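Local coordinates for aminopeptidase N family protein (Idiomarina loihiensis L2TR, PDB 4FGM), which probably acts as a zinc-dependent aminopeptidase of the M61 family, removing residues from the N-termini of peptides, at residues L125-P130 with F168-L173; Y540-T545 with Q564-S569. All blocks are in the same frame, centred on the assembly; numbering follows the deposited sequence.

Contact 1 (L125-P130 with F168-L173)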
ATOM      1  N   LEU A 125      24.956  -5.678 -10.622  1.00 40.58           N
ATOM      2  CA  LEU A 125      24.536  -6.699  -9.679  1.00 36.03           C
ATOM      3  C   LEU A 125      24.625  -8.065 -10.339  1.00 38.49           C
ATOM      4  O   LEU A 125      24.015  -8.308 -11.374  1.00 38.74           O
ATOM      5  CB  LEU A 125      23.100  -6.415  -9.199  1.00 36.52           C
ATOM      6  CG  LEU A 125      22.519  -7.254  -8.054  1.00 49.63           C
ATOM      7  CD1 LEU A 125      21.337  -6.531  -7.431  1.00 50.41           C
ATOM      8  CD2 LEU A 125      22.089  -8.605  -8.571  1.00 48.42           C
ATOM      9  N   HIS A 126      25.400  -8.951  -9.732  1.00 39.07           N
ATOM     10  CA  HIS A 126      25.576 -10.295 -10.253  1.00 44.28           C
ATOM     11  C   HIS A 126      24.839 -11.258  -9.325  1.00 43.42           C
ATOM     12  O   HIS A 126      25.283 -11.494  -8.202  1.00 48.29           O
ATOM     13  CB  HIS A 126      27.068 -10.634 -10.293  1.00 54.58           C
ATOM     14  CG  HIS A 126      27.924  -9.523 -10.824  1.00 79.24           C
ATOM     15  ND1 HIS A 126      28.101  -9.291 -12.173  1.00 87.08           N
ATOM     16  CD2 HIS A 126      28.623  -8.552 -10.184  1.00 82.89           C
ATOM     17  CE1 HIS A 126      28.869  -8.229 -12.340  1.00 86.79           C
ATOM     18  NE2 HIS A 126      29.199  -7.761 -11.149  1.00 84.19           N
ATOM     19  N   LEU A 127      23.712 -11.796  -9.789  1.00 39.82           N
ATOM     20  CA  LEU A 127      22.922 -12.736  -8.995  1.00 40.49           C
ATOM     21  C   LEU A 127      23.326 -14.169  -9.325  1.00 44.45           C
ATOM     22  O   LEU A 127      23.065 -14.655 -10.427  1.00 40.77           O
ATOM     23  CB  LEU A 127      21.426 -12.570  -9.283  1.00 46.08           C
ATOM     24  CG  LEU A 127      20.413 -12.639  -8.133  1.00 47.01           C
ATOM     25  CD1 LEU A 127      19.156 -13.303  -8.647  1.00 43.02           C
ATOM     26  CD2 LEU A 127      20.953 -13.408  -6.960  1.00 40.26           C
ATOM     27  N   HIS A 128      23.946 -14.839  -8.358  1.00 41.55           N
ATOM     28  CA  HIS A 128      24.395 -16.219  -8.527  1.00 44.28           C
ATOM     29  C   HIS A 128      23.313 -17.184  -8.052  1.00 47.51           C
ATOM     30  O   HIS A 128      22.620 -16.923  -7.061  1.00 46.32           O
ATOM     31  CB  HIS A 128      25.688 -16.442  -7.729  1.00 42.88           C
ATOM     32  CG  HIS A 128      26.796 -15.512  -8.117  1.00 53.35           C
ATOM     33  ND1 HIS A 128      27.642 -15.760  -9.177  1.00 55.93           N
ATOM     34  CD2 HIS A 128      27.150 -14.297  -7.633  1.00 53.77           C
ATOM     35  CE1 HIS A 128      28.465 -14.740  -9.331  1.00 52.24           C
ATOM     36  NE2 HIS A 128      28.188 -13.837  -8.408  1.00 51.33           N
ATOM     37  N   ALA A 129      23.164 -18.297  -8.767  1.00 46.95           N
ATOM     38  CA  ALA A 129      22.167 -19.302  -8.411  1.00 44.03           C
ATOM     39  C   ALA A 129      22.471 -19.892  -7.046  1.00 44.92           C
ATOM     40  O   ALA A 129      23.629 -20.030  -6.654  1.00 39.26           O
ATOM     41  CB  ALA A 129      22.139 -20.420  -9.450  1.00 38.82           C
ATOM     42  N   PRO A 130      21.428 -20.220  -6.281  1.00 43.31           N
ATOM     43  CA  PRO A 130      21.714 -20.802  -4.973  1.00 42.70           C
ATOM     44  C   PRO A 130      22.095 -22.268  -5.193  1.00 41.60           C
ATOM     45  O   PRO A 130      21.368 -23.016  -5.848  1.00 43.46           O
ATOM     46  CB  PRO A 130      20.393 -20.630  -4.227  1.00 44.37           C
ATOM     47  CG  PRO A 130      19.380 -20.696  -5.315  1.00 38.37           C
ATOM     48  CD  PRO A 130      19.999 -19.889  -6.423  1.00 34.40           C
ATOM     49  N   PHE A 168      13.679  -8.177  -6.457  1.00 37.96           N
ATOM     50  CA  PHE A 168      13.933  -9.458  -7.120  1.00 36.00           C
ATOM     51  C   PHE A 168      13.083 -10.564  -6.493  1.00 40.94           C
ATOM     52  O   PHE A 168      12.888 -10.602  -5.273  1.00 43.01           O
ATOM     53  CB  PHE A 168      15.413  -9.873  -6.993  1.00 33.59           C
ATOM     54  CG  PHE A 168      16.335  -9.229  -7.996  1.00 36.29           C
ATOM     55  CD1 PHE A 168      16.653  -7.876  -7.909  1.00 32.82           C
ATOM     56  CD2 PHE A 168      16.903  -9.987  -9.020  1.00 37.17           C
ATOM     57  CE1 PHE A 168      17.539  -7.285  -8.818  1.00 34.75           C
ATOM     58  CE2 PHE A 168      17.788  -9.409  -9.935  1.00 39.35           C
ATOM     59  CZ  PHE A 168      18.103  -8.055  -9.838  1.00 36.27           C
ATOM     60  N   LEU A 169      12.589 -11.465  -7.334  1.00 36.84           N
ATOM     61  CA  LEU A 169      11.786 -12.599  -6.890  1.00 34.46           C
ATOM     62  C   LEU A 169      12.367 -13.850  -7.553  1.00 33.79           C
ATOM     63  O   LEU A 169      12.525 -13.902  -8.776  1.00 41.66           O
ATOM     64  CB  LEU A 169      10.319 -12.414  -7.303  1.00 31.17           C
ATOM     65  CG  LEU A 169       9.353 -13.553  -6.958  1.00 36.48           C
ATOM     66  CD1 LEU A 169       9.429 -13.849  -5.463  1.00 37.37           C
ATOM     67  CD2 LEU A 169       7.925 -13.171  -7.352  1.00 31.34           C
ATOM     68  N   ILE A 170      12.700 -14.849  -6.746  1.00 33.62           N
ATOM     69  CA  ILE A 170      13.259 -16.078  -7.278  1.00 32.64           C
ATOM     70  C   ILE A 170      12.524 -17.305  -6.745  1.00 35.62           C
ATOM     71  O   ILE A 170      11.957 -17.270  -5.662  1.00 43.76           O
ATOM     72  CB  ILE A 170      14.771 -16.191  -6.942  1.00 33.68           C
ATOM     73  CG1 ILE A 170      14.993 -16.107  -5.432  1.00 35.35           C
ATOM     74  CG2 ILE A 170      15.534 -15.068  -7.621  1.00 36.85           C
ATOM     75  CD1 ILE A 170      16.458 -16.203  -5.021  1.00 35.55           C
ATOM     76  N   GLY A 171      12.529 -18.388  -7.515  1.00 38.41           N
ATOM     77  CA  GLY A 171      11.859 -19.597  -7.077  1.00 38.50           C
ATOM     78  C   GLY A 171      11.257 -20.355  -8.240  1.00 41.74           C
ATOM     79  O   GLY A 171      11.666 -20.172  -9.384  1.00 43.64           O
ATOM     80  N   ASP A 172      10.289 -21.214  -7.945  1.00 46.13           N
ATOM     81  CA  ASP A 172       9.609 -21.998  -8.972  1.00 43.94           C
ATOM     82  C   ASP A 172       8.498 -21.087  -9.494  1.00 41.88           C
ATOM     83  O   ASP A 172       7.327 -21.271  -9.194  1.00 46.32           O
ATOM     84  CB  ASP A 172       9.046 -23.279  -8.337  1.00 46.34           C
ATOM     85  CG  ASP A 172       8.298 -24.150  -9.330  1.00 56.73           C
ATOM     86  OD1 ASP A 172       8.515 -24.001 -10.554  1.00 55.45           O
ATOM     87  OD2 ASP A 172       7.498 -24.996  -8.880  1.00 62.54           O
ATOM     88  N   LEU A 173       8.896 -20.104 -10.288  1.00 42.63           N
ATOM     89  CA  LEU A 173       7.990 -19.086 -10.809  1.00 37.68           C
ATOM     90  C   LEU A 173       7.069 -19.412 -11.977  1.00 43.45           C
ATOM     91  O   LEU A 173       7.448 -20.102 -12.927  1.00 51.24           O
ATOM     92  CB  LEU A 173       8.803 -17.844 -11.192  1.00 34.29           C
ATOM     93  CG  LEU A 173       9.906 -17.444 -10.212  1.00 37.69           C
ATOM     94  CD1 LEU A 173      10.613 -16.171 -10.697  1.00 28.43           C
ATOM     95  CD2 LEU A 173       9.281 -17.238  -8.823  1.00 25.68           C
TER
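Phe168 reaches from its strand with its ring lodged against Leu125 and Leu127. Both leucines meet it through CD1, and both come in obliquely. The Leu125 side chain comes from the direction opposite to that of Phe168, and its CD1 lies 4.1 Å from Phe168 CE1. Leu127 instead slides past the ring the other way, with its CD1 4.0 Å from Phe168 CD2. The two methyls therefore touch ring atoms para to each other, CE1 and CD2. CG of Leu125 is anti to the backbone N (chi1 -172°), which carries the branch out toward the ring. Leu127 CD1 also touches Ile170, at 4.2 Å from its CG2.

The strands 125-127 and 168-171 run nearly parallel, at 15°, but their axes stay 11.7 Å apart. They are not hydrogen-bonded neighbours; they meet through side chains, within the buried interior of the Peptidase M61 N-terminal domain. Strand 123-127 pairs with strands 2-10 and 153-157, and strand 168-171 with 103-106 and 137-140. Further aromatic rings close round Phe168: Phe106 lies nearly parallel to it, and Phe155 meets it edge-to-face. Ile170 also packs on Pro8 and Val138.

Contact 2 (Y540-T545 with Q564-S569)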
ATOM      1  N   TYR A 540     -32.011  -6.294  22.132  1.00 54.37           N
ATOM      2  CA  TYR A 540     -31.954  -5.015  22.801  1.00 56.12           C
ATOM      3  C   TYR A 540     -32.261  -3.835  21.911  1.00 60.41           C
ATOM      4  O   TYR A 540     -32.174  -3.921  20.692  1.00 63.68           O
ATOM      5  CB  TYR A 540     -30.563  -4.844  23.404  1.00 48.99           C
ATOM      6  CG  TYR A 540     -30.181  -6.009  24.269  1.00 50.55           C
ATOM      7  CD1 TYR A 540     -30.801  -6.212  25.495  1.00 43.42           C
ATOM      8  CD2 TYR A 540     -29.237  -6.933  23.845  1.00 54.00           C
ATOM      9  CE1 TYR A 540     -30.491  -7.300  26.276  1.00 49.23           C
ATOM     10  CE2 TYR A 540     -28.919  -8.032  24.623  1.00 47.90           C
ATOM     11  CZ  TYR A 540     -29.548  -8.210  25.836  1.00 54.08           C
ATOM     12  OH  TYR A 540     -29.237  -9.299  26.616  1.00 51.64           O
ATOM     13  N   ILE A 541     -32.636  -2.734  22.551  1.00 54.82           N
ATOM     14  CA  ILE A 541     -32.909  -1.486  21.862  1.00 55.40           C
ATOM     15  C   ILE A 541     -32.208  -0.408  22.682  1.00 47.59           C
ATOM     16  O   ILE A 541     -31.901  -0.607  23.853  1.00 41.85           O
ATOM     17  CB  ILE A 541     -34.430  -1.170  21.771  1.00 45.20           C
ATOM     18  CG1 ILE A 541     -35.023  -0.989  23.166  1.00 45.83           C
ATOM     19  CG2 ILE A 541     -35.147  -2.284  21.015  1.00 47.13           C
ATOM     20  CD1 ILE A 541     -36.458  -0.510  23.143  1.00 49.83           C
ATOM     21  N   PRO A 542     -31.927   0.745  22.071  1.00 47.46           N
ATOM     22  CA  PRO A 542     -31.251   1.811  22.815  1.00 42.22           C
ATOM     23  C   PRO A 542     -31.922   2.081  24.165  1.00 43.30           C
ATOM     24  O   PRO A 542     -33.147   2.149  24.259  1.00 40.83           O
ATOM     25  CB  PRO A 542     -31.338   3.000  21.859  1.00 40.74           C
ATOM     26  CG  PRO A 542     -31.255   2.338  20.513  1.00 41.74           C
ATOM     27  CD  PRO A 542     -32.177   1.142  20.675  1.00 41.62           C
ATOM     28  N   GLY A 543     -31.112   2.222  25.207  1.00 46.72           N
ATOM     29  CA  GLY A 543     -31.648   2.480  26.529  1.00 41.47           C
ATOM     30  C   GLY A 543     -31.609   1.259  27.432  1.00 49.51           C
ATOM     31  O   GLY A 543     -31.657   1.390  28.654  1.00 47.14           O
ATOM     32  N   ASP A 544     -31.529   0.066  26.847  1.00 47.26           N
ATOM     33  CA  ASP A 544     -31.475  -1.139  27.657  1.00 49.71           C
ATOM     34  C   ASP A 544     -30.104  -1.270  28.305  1.00 48.49           C
ATOM     35  O   ASP A 544     -29.087  -0.874  27.735  1.00 50.98           O
ATOM     36  CB  ASP A 544     -31.755  -2.387  26.813  1.00 57.70           C
ATOM     37  CG  ASP A 544     -33.209  -2.503  26.404  1.00 63.92           C
ATOM     38  OD1 ASP A 544     -34.064  -1.902  27.085  1.00 65.54           O
ATOM     39  OD2 ASP A 544     -33.499  -3.208  25.415  1.00 62.74           O
ATOM     40  N   THR A 545     -30.078  -1.822  29.509  1.00 46.27           N
ATOM     41  CA  THR A 545     -28.822  -2.012  30.212  1.00 49.20           C
ATOM     42  C   THR A 545     -28.575  -3.487  30.507  1.00 46.32           C
ATOM     43  O   THR A 545     -29.476  -4.206  30.923  1.00 42.00           O
ATOM     44  CB  THR A 545     -28.799  -1.233  31.532  1.00 48.55           C
ATOM     45  OG1 THR A 545     -28.982   0.160  31.258  1.00 47.36           O
ATOM     46  CG2 THR A 545     -27.456  -1.438  32.250  1.00 44.30           C
ATOM     47  N   GLN A 564     -26.410   2.550  23.411  1.00 46.22           N
ATOM     48  CA  GLN A 564     -26.715   3.882  22.909  1.00 51.72           C
ATOM     49  C   GLN A 564     -27.436   3.765  21.580  1.00 58.90           C
ATOM     50  O   GLN A 564     -27.625   2.669  21.053  1.00 59.54           O
ATOM     51  CB  GLN A 564     -25.437   4.693  22.670  1.00 47.81           C
ATOM     52  CG  GLN A 564     -24.692   5.156  23.897  1.00 52.74           C
ATOM     53  CD  GLN A 564     -23.437   5.942  23.529  1.00 58.83           C
ATOM     54  OE1 GLN A 564     -23.072   6.045  22.353  1.00 59.79           O
ATOM     55  NE2 GLN A 564     -22.769   6.492  24.533  1.00 56.95           N
ATOM     56  N   GLU A 565     -27.843   4.911  21.048  1.00 62.71           N
ATOM     57  CA  GLU A 565     -28.487   4.962  19.747  1.00 62.02           C
ATOM     58  C   GLU A 565     -27.277   4.793  18.825  1.00 59.45           C
ATOM     59  O   GLU A 565     -26.443   5.692  18.714  1.00 55.34           O
ATOM     60  CB  GLU A 565     -29.137   6.330  19.538  1.00 65.82           C
ATOM     61  CG  GLU A 565     -29.959   6.442  18.269  1.00 74.32           C
ATOM     62  CD  GLU A 565     -31.155   5.509  18.267  1.00 80.67           C
ATOM     63  OE1 GLU A 565     -32.034   5.666  19.145  1.00 80.92           O
ATOM     64  OE2 GLU A 565     -31.217   4.619  17.389  1.00 80.51           O
ATOM     65  N   PRO A 566     -27.154   3.630  18.166  1.00 62.72           N
ATOM     66  CA  PRO A 566     -26.021   3.372  17.271  1.00 60.01           C
ATOM     67  C   PRO A 566     -25.862   4.341  16.106  1.00 64.29           C
ATOM     68  O   PRO A 566     -26.835   4.900  15.601  1.00 65.68           O
ATOM     69  CB  PRO A 566     -26.272   1.943  16.805  1.00 56.44           C
ATOM     70  CG  PRO A 566     -27.756   1.884  16.756  1.00 55.43           C
ATOM     71  CD  PRO A 566     -28.155   2.557  18.054  1.00 58.08           C
ATOM     72  N   ALA A 567     -24.616   4.528  15.688  1.00 66.20           N
ATOM     73  CA  ALA A 567     -24.301   5.421  14.584  1.00 65.43           C
ATOM     74  C   ALA A 567     -24.745   4.817  13.256  1.00 66.55           C
ATOM     75  O   ALA A 567     -24.587   3.617  13.025  1.00 67.29           O
ATOM     76  CB  ALA A 567     -22.791   5.698  14.552  1.00 58.38           C
ATOM     77  N   LYS A 568     -25.330   5.648  12.400  1.00 67.08           N
ATOM     78  CA  LYS A 568     -25.741   5.202  11.076  1.00 70.07           C
ATOM     79  C   LYS A 568     -24.469   5.439  10.263  1.00 65.31           C
ATOM     80  O   LYS A 568     -24.347   6.412   9.515  1.00 62.34           O
ATOM     81  CB  LYS A 568     -26.919   6.050  10.573  1.00 74.41           C
ATOM     82  CG  LYS A 568     -28.271   5.608  11.148  1.00 73.79           C
ATOM     83  CD  LYS A 568     -29.335   6.695  11.040  1.00 76.96           C
ATOM     84  CE  LYS A 568     -30.675   6.241  11.618  1.00 81.39           C
ATOM     85  NZ  LYS A 568     -31.410   5.314  10.710  1.00 83.80           N
ATOM     86  N   SER A 569     -23.518   4.527  10.460  1.00 63.28           N
ATOM     87  CA  SER A 569     -22.192   4.566   9.853  1.00 63.37           C
ATOM     88  C   SER A 569     -22.010   3.933   8.473  1.00 62.22           C
ATOM     89  O   SER A 569     -21.003   4.177   7.813  1.00 61.78           O
ATOM     90  CB  SER A 569     -21.186   3.949  10.832  1.00 63.02           C
ATOM     91  OG  SER A 569     -21.596   2.649  11.232  1.00 62.98           O
TER
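Pro542 is the one residue of 540-545 that makes close contact with 564-569, and it does so through its ring. The apolar part of the contact is small. Pro542 CG lies 4.0 Å from Pro566 CD, so two proline rings touch at one carbon each.

The remaining close approaches set ring carbons of Pro542 against oxygens. Pro542 CG is 3.7 Å from the backbone O of Gln564. The Glu565 carboxylate comes to the same ring, with OE1 3.7 Å from Pro542 CG. These are van der Waals contacts. Glu565 has CG anti to its backbone N, and the chain then bends at chi2 (64°), which brings the carboxylate back to Pro542. The two side chains meet at a slant. The CB of Gln564 is directed away from 540-545, and its NE2 is hydrogen-bonded to Asp506 O.

Hydrogen bonds shape the loop that presents Pro542. Asp544 N donates to Ile541 O at 3.1 Å. Asp544 OD2 accepts from Ile541 N at 3.0 Å, with an N-H...O angle of 160°. The N-H arrives from above the carboxylate plane, 45° out of it. The Asp544 side chain and backbone thus both tie back to Ile541. Backbone hydrogen bonds of Gly543 and Asp544 with Trp563 join the loop to the residue just before Gln564, and Tyr540 stacks on the Trp563 ring.

Residues 541-544 form a type II beta turn, with Pro542 and Gly543 at its two central positions, the classic pairing for this turn. It leads into strand 545-552 of the C-terminal antiparallel sheet, in a region consistent with the PDZ domain expected of this protein.

In the fold
Contact 1 is core and contact 2 is only partly buried. All four touching residues of 125-130 and 168-173 are buried, whereas 540-545 and 564-569 have one buried residue among the four that touch. Contact 1 joins two strands; contact 2 joins two loops, one leading into strand 545-552 and one following its antiparallel partner 555-562. The chemistry follows: aliphatic and aromatic carbon alone in the first, proline carbons against both carbon and oxygen in the second. The two share no elements. Their centres lie about 57 Å apart, on opposite sides of the chain's centre, and both lie away from the zinc site.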